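Local coordinates for protein aminotransferase, class III (Deinococcus radiodurans, PDB 3I4J) that probably acts as a pyridoxal-phosphate-dependent transaminase of class III, transferring amino groups between an amine donor and a carbonyl acceptor, at residues 179-182 against 183-186; 219-223 against 224-228. The protein carries 1 engineered substitution. One frame throughout, in Å; residues are numbered along the deposited sequence.

Contact 1: residues 179-182 against 183-186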
ATOM      1  N   LEU C 179      -1.896 -15.946 -29.326  1.00 22.26           N
ATOM      2  CA  LEU C 179      -0.986 -14.861 -28.978  1.00 22.40           C
ATOM      3  C   LEU C 179      -0.156 -14.458 -30.190  1.00 22.12           C
ATOM      4  O   LEU C 179       0.106 -13.272 -30.406  1.00 21.62           O
ATOM      5  CB  LEU C 179      -0.067 -15.271 -27.816  1.00 22.80           C
ATOM      6  CG  LEU C 179       0.977 -14.234 -27.371  1.00 21.82           C
ATOM      7  CD1 LEU C 179       0.293 -12.922 -26.999  1.00 23.64           C
ATOM      8  CD2 LEU C 179       1.771 -14.777 -26.187  1.00 23.33           C
ATOM      9  N   ARG C 180       0.264 -15.440 -30.984  1.00 22.33           N
ATOM     10  CA  ARG C 180       1.040 -15.123 -32.174  1.00 22.86           C
ATOM     11  C   ARG C 180       0.153 -14.322 -33.127  1.00 22.02           C
ATOM     12  O   ARG C 180       0.591 -13.331 -33.703  1.00 22.54           O
ATOM     13  CB  ARG C 180       1.528 -16.391 -32.884  1.00 22.27           C
ATOM     14  CG  ARG C 180       2.484 -16.083 -34.040  1.00 25.29           C
ATOM     15  CD  ARG C 180       2.704 -17.298 -34.936  1.00 24.36           C
ATOM     16  NE  ARG C 180       3.147 -18.464 -34.179  1.00 23.42           N
ATOM     17  CZ  ARG C 180       4.409 -18.717 -33.845  1.00 22.31           C
ATOM     18  NH1 ARG C 180       5.382 -17.888 -34.201  1.00 22.74           N
ATOM     19  NH2 ARG C 180       4.696 -19.805 -33.146  1.00 22.85           N
ATOM     20  N   ALA C 181      -1.098 -14.752 -33.268  1.00 22.44           N
ATOM     21  CA  ALA C 181      -2.049 -14.081 -34.150  1.00 23.61           C
ATOM     22  C   ALA C 181      -2.246 -12.618 -33.752  1.00 23.45           C
ATOM     23  O   ALA C 181      -2.289 -11.734 -34.609  1.00 23.91           O
ATOM     24  CB  ALA C 181      -3.393 -14.818 -34.131  1.00 23.74           C
ATOM     25  N   LEU C 182      -2.372 -12.369 -32.453  1.00 23.08           N
ATOM     26  CA  LEU C 182      -2.557 -11.003 -31.967  1.00 22.20           C
ATOM     27  C   LEU C 182      -1.300 -10.178 -32.223  1.00 21.18           C
ATOM     28  O   LEU C 182      -1.369  -9.022 -32.641  1.00 23.50           O
ATOM     29  CB  LEU C 182      -2.878 -11.009 -30.466  1.00 21.31           C
ATOM     30  CG  LEU C 182      -3.016  -9.624 -29.822  1.00 20.79           C
ATOM     31  CD1 LEU C 182      -4.030  -8.803 -30.594  1.00 22.17           C
ATOM     32  CD2 LEU C 182      -3.446  -9.768 -28.363  1.00 23.63           C
ATOM     33  N   LEU C 183      -0.145 -10.778 -31.972  1.00 20.44           N
ATOM     34  CA  LEU C 183       1.117 -10.090 -32.184  1.00 21.99           C
ATOM     35  C   LEU C 183       1.260  -9.688 -33.646  1.00 23.75           C
ATOM     36  O   LEU C 183       1.694  -8.578 -33.954  1.00 24.53           O
ATOM     37  CB  LEU C 183       2.282 -10.987 -31.763  1.00 21.51           C
ATOM     38  CG  LEU C 183       2.551 -11.025 -30.256  1.00 20.44           C
ATOM     39  CD1 LEU C 183       3.493 -12.170 -29.920  1.00 22.63           C
ATOM     40  CD2 LEU C 183       3.149  -9.692 -29.818  1.00 22.40           C
ATOM     41  N   GLU C 184       0.868 -10.587 -34.542  1.00 25.47           N
ATOM     42  CA  GLU C 184       0.964 -10.320 -35.972  1.00 28.49           C
ATOM     43  C   GLU C 184       0.122  -9.128 -36.399  1.00 28.63           C
ATOM     44  O   GLU C 184       0.566  -8.311 -37.206  1.00 28.51           O
ATOM     45  CB  GLU C 184       0.549 -11.559 -36.771  1.00 30.48           C
ATOM     46  CG  GLU C 184       1.378 -12.792 -36.456  1.00 34.18           C
ATOM     47  CD  GLU C 184       0.895 -14.034 -37.180  1.00 39.06           C
ATOM     48  OE1 GLU C 184      -0.333 -14.281 -37.192  1.00 39.98           O
ATOM     49  OE2 GLU C 184       1.746 -14.771 -37.726  1.00 39.61           O
ATOM     50  N   ARG C 185      -1.087  -9.013 -35.856  1.00 28.43           N
ATOM     51  CA  ARG C 185      -1.948  -7.901 -36.235  1.00 30.41           C
ATOM     52  C   ARG C 185      -1.594  -6.600 -35.518  1.00 29.82           C
ATOM     53  O   ARG C 185      -1.874  -5.514 -36.027  1.00 28.35           O
ATOM     54  CB  ARG C 185      -3.421  -8.257 -36.006  1.00 34.67           C
ATOM     55  CG  ARG C 185      -3.903  -8.170 -34.577  1.00 39.04           C
ATOM     56  CD  ARG C 185      -5.313  -8.739 -34.469  1.00 43.10           C
ATOM     57  NE  ARG C 185      -6.186  -8.254 -35.538  1.00 45.17           N
ATOM     58  CZ  ARG C 185      -6.579  -6.991 -35.677  1.00 46.85           C
ATOM     59  NH1 ARG C 185      -6.181  -6.066 -34.812  1.00 48.78           N
ATOM     60  NH2 ARG C 185      -7.368  -6.652 -36.686  1.00 46.77           N
ATOM     61  N   GLU C 186      -0.977  -6.706 -34.344  1.00 27.92           N
ATOM     62  CA  GLU C 186      -0.585  -5.516 -33.591  1.00 27.77           C
ATOM     63  C   GLU C 186       0.757  -4.993 -34.091  1.00 29.20           C
ATOM     64  O   GLU C 186       1.021  -3.789 -34.071  1.00 28.05           O
ATOM     65  CB  GLU C 186      -0.453  -5.841 -32.097  1.00 27.78           C
ATOM     66  CG  GLU C 186      -1.767  -6.060 -31.363  1.00 27.38           C
ATOM     67  CD  GLU C 186      -2.639  -4.827 -31.383  1.00 27.42           C
ATOM     68  OE1 GLU C 186      -2.091  -3.716 -31.228  1.00 26.59           O
ATOM     69  OE2 GLU C 186      -3.871  -4.964 -31.542  1.00 29.43           O
TER

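Contact 2: residues 219-223 against 224-228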
ATOM      1  N   ASP C 219       7.451 -19.554 -25.387  1.00 20.64           N
ATOM      2  CA  ASP C 219       8.177 -19.610 -26.651  1.00 21.36           C
ATOM      3  C   ASP C 219       7.799 -18.473 -27.591  1.00 21.17           C
ATOM      4  O   ASP C 219       8.667 -17.851 -28.199  1.00 20.20           O
ATOM      5  CB  ASP C 219       7.946 -20.961 -27.337  1.00 22.88           C
ATOM      6  CG  ASP C 219       8.608 -22.111 -26.600  1.00 22.49           C
ATOM      7  OD1 ASP C 219       9.512 -21.856 -25.776  1.00 24.08           O
ATOM      8  OD2 ASP C 219       8.235 -23.278 -26.854  1.00 24.76           O
ATOM      9  N   ILE C 220       6.506 -18.195 -27.719  1.00 20.05           N
ATOM     10  CA  ILE C 220       6.065 -17.106 -28.580  1.00 20.89           C
ATOM     11  C   ILE C 220       6.649 -15.779 -28.085  1.00 21.27           C
ATOM     12  O   ILE C 220       7.066 -14.936 -28.884  1.00 19.16           O
ATOM     13  CB  ILE C 220       4.517 -17.012 -28.611  1.00 21.62           C
ATOM     14  CG1 ILE C 220       3.941 -18.230 -29.328  1.00 25.41           C
ATOM     15  CG2 ILE C 220       4.074 -15.733 -29.309  1.00 21.87           C
ATOM     16  CD1 ILE C 220       4.387 -18.342 -30.756  1.00 30.35           C
ATOM     17  N   CYS C 221       6.682 -15.597 -26.769  1.00 20.74           N
ATOM     18  CA  CYS C 221       7.226 -14.373 -26.193  1.00 21.41           C
ATOM     19  C   CYS C 221       8.718 -14.257 -26.494  1.00 21.37           C
ATOM     20  O   CYS C 221       9.210 -13.175 -26.818  1.00 22.17           O
ATOM     21  CB  CYS C 221       6.980 -14.330 -24.677  1.00 21.29           C
ATOM     22  SG  CYS C 221       5.244 -13.964 -24.217  1.00 21.92           S
ATOM     23  N   ASP C 222       9.438 -15.369 -26.400  1.00 21.30           N
ATOM     24  CA  ASP C 222      10.868 -15.352 -26.692  1.00 23.47           C
ATOM     25  C   ASP C 222      11.128 -14.988 -28.155  1.00 22.63           C
ATOM     26  O   ASP C 222      12.033 -14.207 -28.459  1.00 22.08           O
ATOM     27  CB  ASP C 222      11.502 -16.710 -26.377  1.00 23.86           C
ATOM     28  CG  ASP C 222      11.606 -16.976 -24.883  1.00 26.60           C
ATOM     29  OD1 ASP C 222      11.551 -16.006 -24.098  1.00 27.91           O
ATOM     30  OD2 ASP C 222      11.760 -18.155 -24.496  1.00 28.36           O
ATOM     31  N   GLU C 223      10.336 -15.553 -29.060  1.00 23.68           N
ATOM     32  CA  GLU C 223      10.496 -15.270 -30.483  1.00 23.09           C
ATOM     33  C   GLU C 223      10.216 -13.812 -30.795  1.00 24.35           C
ATOM     34  O   GLU C 223      10.937 -13.191 -31.576  1.00 24.52           O
ATOM     35  CB  GLU C 223       9.556 -16.141 -31.324  1.00 25.27           C
ATOM     36  CG  GLU C 223       9.927 -17.606 -31.352  1.00 25.35           C
ATOM     37  CD  GLU C 223       9.040 -18.423 -32.276  1.00 24.00           C
ATOM     38  OE1 GLU C 223       9.194 -19.657 -32.293  1.00 23.43           O
ATOM     39  OE2 GLU C 223       8.196 -17.837 -32.987  1.00 22.67           O
ATOM     40  N   ALA C 224       9.169 -13.267 -30.177  1.00 21.99           N
ATOM     41  CA  ALA C 224       8.775 -11.882 -30.408  1.00 22.27           C
ATOM     42  C   ALA C 224       9.638 -10.869 -29.655  1.00 21.40           C
ATOM     43  O   ALA C 224       9.627  -9.685 -29.980  1.00 22.85           O
ATOM     44  CB  ALA C 224       7.296 -11.691 -30.032  1.00 21.37           C
ATOM     45  N   GLY C 225      10.376 -11.335 -28.654  1.00 21.54           N
ATOM     46  CA  GLY C 225      11.224 -10.442 -27.885  1.00 21.69           C
ATOM     47  C   GLY C 225      10.452  -9.592 -26.888  1.00 22.32           C
ATOM     48  O   GLY C 225      10.907  -8.509 -26.522  1.00 22.58           O
ATOM     49  N   ILE C 226       9.289 -10.072 -26.454  1.00 21.17           N
ATOM     50  CA  ILE C 226       8.484  -9.329 -25.481  1.00 19.86           C
ATOM     51  C   ILE C 226       8.629  -9.905 -24.074  1.00 20.63           C
ATOM     52  O   ILE C 226       8.975 -11.073 -23.897  1.00 18.99           O
ATOM     53  CB  ILE C 226       6.981  -9.301 -25.873  1.00 19.80           C
ATOM     54  CG1 ILE C 226       6.385 -10.714 -25.828  1.00 19.39           C
ATOM     55  CG2 ILE C 226       6.829  -8.663 -27.258  1.00 20.17           C
ATOM     56  CD1 ILE C 226       4.870 -10.762 -26.024  1.00 21.56           C
ATOM     57  N   ILE C 227       8.380  -9.068 -23.072  1.00 19.29           N
ATOM     58  CA  ILE C 227       8.488  -9.476 -21.677  1.00 20.14           C
ATOM     59  C   ILE C 227       7.247 -10.253 -21.241  1.00 19.54           C
ATOM     60  O   ILE C 227       6.124  -9.784 -21.416  1.00 20.32           O
ATOM     61  CB  ILE C 227       8.643  -8.236 -20.752  1.00 19.70           C
ATOM     62  CG1 ILE C 227       9.970  -7.523 -21.044  1.00 20.63           C
ATOM     63  CG2 ILE C 227       8.573  -8.655 -19.290  1.00 19.19           C
ATOM     64  CD1 ILE C 227      11.197  -8.330 -20.682  1.00 23.10           C
ATOM     65  N   PHE C 228       7.456 -11.441 -20.683  1.00 18.90           N
ATOM     66  CA  PHE C 228       6.353 -12.265 -20.206  1.00 19.22           C
ATOM     67  C   PHE C 228       6.201 -12.011 -18.704  1.00 18.28           C
ATOM     68  O   PHE C 228       7.098 -12.307 -17.903  1.00 17.68           O
ATOM     69  CB  PHE C 228       6.644 -13.743 -20.504  1.00 17.68           C
ATOM     70  CG  PHE C 228       5.604 -14.706 -19.985  1.00 19.46           C
ATOM     71  CD1 PHE C 228       4.289 -14.302 -19.749  1.00 18.81           C
ATOM     72  CD2 PHE C 228       5.938 -16.041 -19.776  1.00 18.48           C
ATOM     73  CE1 PHE C 228       3.329 -15.219 -19.315  1.00 21.18           C
ATOM     74  CE2 PHE C 228       4.988 -16.963 -19.344  1.00 19.84           C
ATOM     75  CZ  PHE C 228       3.679 -16.552 -19.113  1.00 20.82           C
TER

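Contact 1: residues 179-182 against 183-186
Leu182 and Glu186, one helical turn apart, run side by side in the same direction, and CD1 of Leu182 rests 3.6 Å from CG of Glu186. The leucine reaches this position because its CG stands anti to the backbone N (chi1 177°), which carries the branch along the flank of the next turn. Glu186 then bends at chi2, and its carboxylate forms a salt bridge with Lys123. The second apolar pair, Leu179 and Leu183, crosses at a slant, CG of Leu179 lying 4.1 Å from CD1 of Leu183. With an alanine at Leu182, the methylene of Glu186 would probably lose its apolar neighbour and a gap would open towards Ile125.

Polar side chains meet less directly. CG of Glu184 is pressed against the carbonyl O of Arg180 at 2.9 Å, and from there the extended chain slants past the arginine, OE2 being 3.9 Å from CD of Arg180. The charged ends stay apart: NE of Arg180 is 5.3 Å from OE2 of Glu184. The guanidinium is drawn instead to Glu177 and Glu223.

Four successive i to i+4 backbone bonds set this spacing. Leu183 N donates to Leu179 O at 3.0 Å, Glu184 N to Arg180 O at 2.9 Å, and the series continues from Arg185 N to Ala181 O and from Glu186 N to Leu182 O.

The segment is most of the amphipathic helix 178-186. Leu179, Leu182 and Leu183 face inward onto Ile125 of strand 123-127; Leu179 and Leu183 also reach strand 191-196 and Ile220 of helix 213-224.

Contact 2: residues 219-223 against 224-228
Cys221 turns its sulfur into the bend between helix and strand, where Ile226 and Phe228 receive it. SG lies 3.7 Å from CD1 of Ile226, and the cysteine CB also touches CG1 of that isoleucine. For Ile226, CG1 sits between the backbone N and the carbonyl carbon (chi1 65°), a setting that swings the longer branch back over the last helical turn, with CG1 also against CA of Cys221.

Phe228 meets the same sulfur differently. Its CB is 4.0 Å from SG of Cys221, while the ring leads onward to Tyr214, Val217 and Arg218 of the same helix. SG of Cys221 approaches the ring obliquely, 5.0 Å from the Phe228 centroid and 38° off its normal.

The helix ends in a Schellman motif. Ala224 N still makes a regular helical bond to Ile220 O at 3.0 Å, and CB of Ala224 packs against that same carbonyl oxygen. Gly225, the C-prime residue, then takes a positive phi of 77°, and the chain reverses. Ile226 N reaches back to Cys221 O at 3.1 Å, the 6→1 bond of the motif; Gly225 N gives a weak bond to Asp222 O at 3.3 Å and another weak one to Cys221 O.

The chemistry is thus divided between backbone and side chains. Two consecutive N-H groups, one of them weakly bound, converge on Cys221 O and help satisfy a carbonyl at the helix end, while the thiol of the same residue makes dispersive contacts with Ile226 and Phe228. Cys221 is thereby tied through both its backbone and its side chain to the turn leading into strand 227-231.

Contact 1 precedes contact 2 along the chain, and their centres lie 12 Å apart on the same side of the chain's centre. In sequence, strand 191-196 comes between them; it lies next to strand 227-231 in the mixed seven-stranded sheet and opens the beta-alpha-beta unit completed by helix 213-224 and strand 227-231. The two helices touch: Arg180 NH1 forms a 3.1 Å salt bridge with Glu223 OE2, and Leu183 CD1 packs against Ile220 CG2 and Ala224 CB. Helix 178-186 and the C-terminal end of helix 213-224 thus adjoin in the helical layer over this sheet, consistent with the large domain of pyridoxal-phosphate aminotransferases of this class.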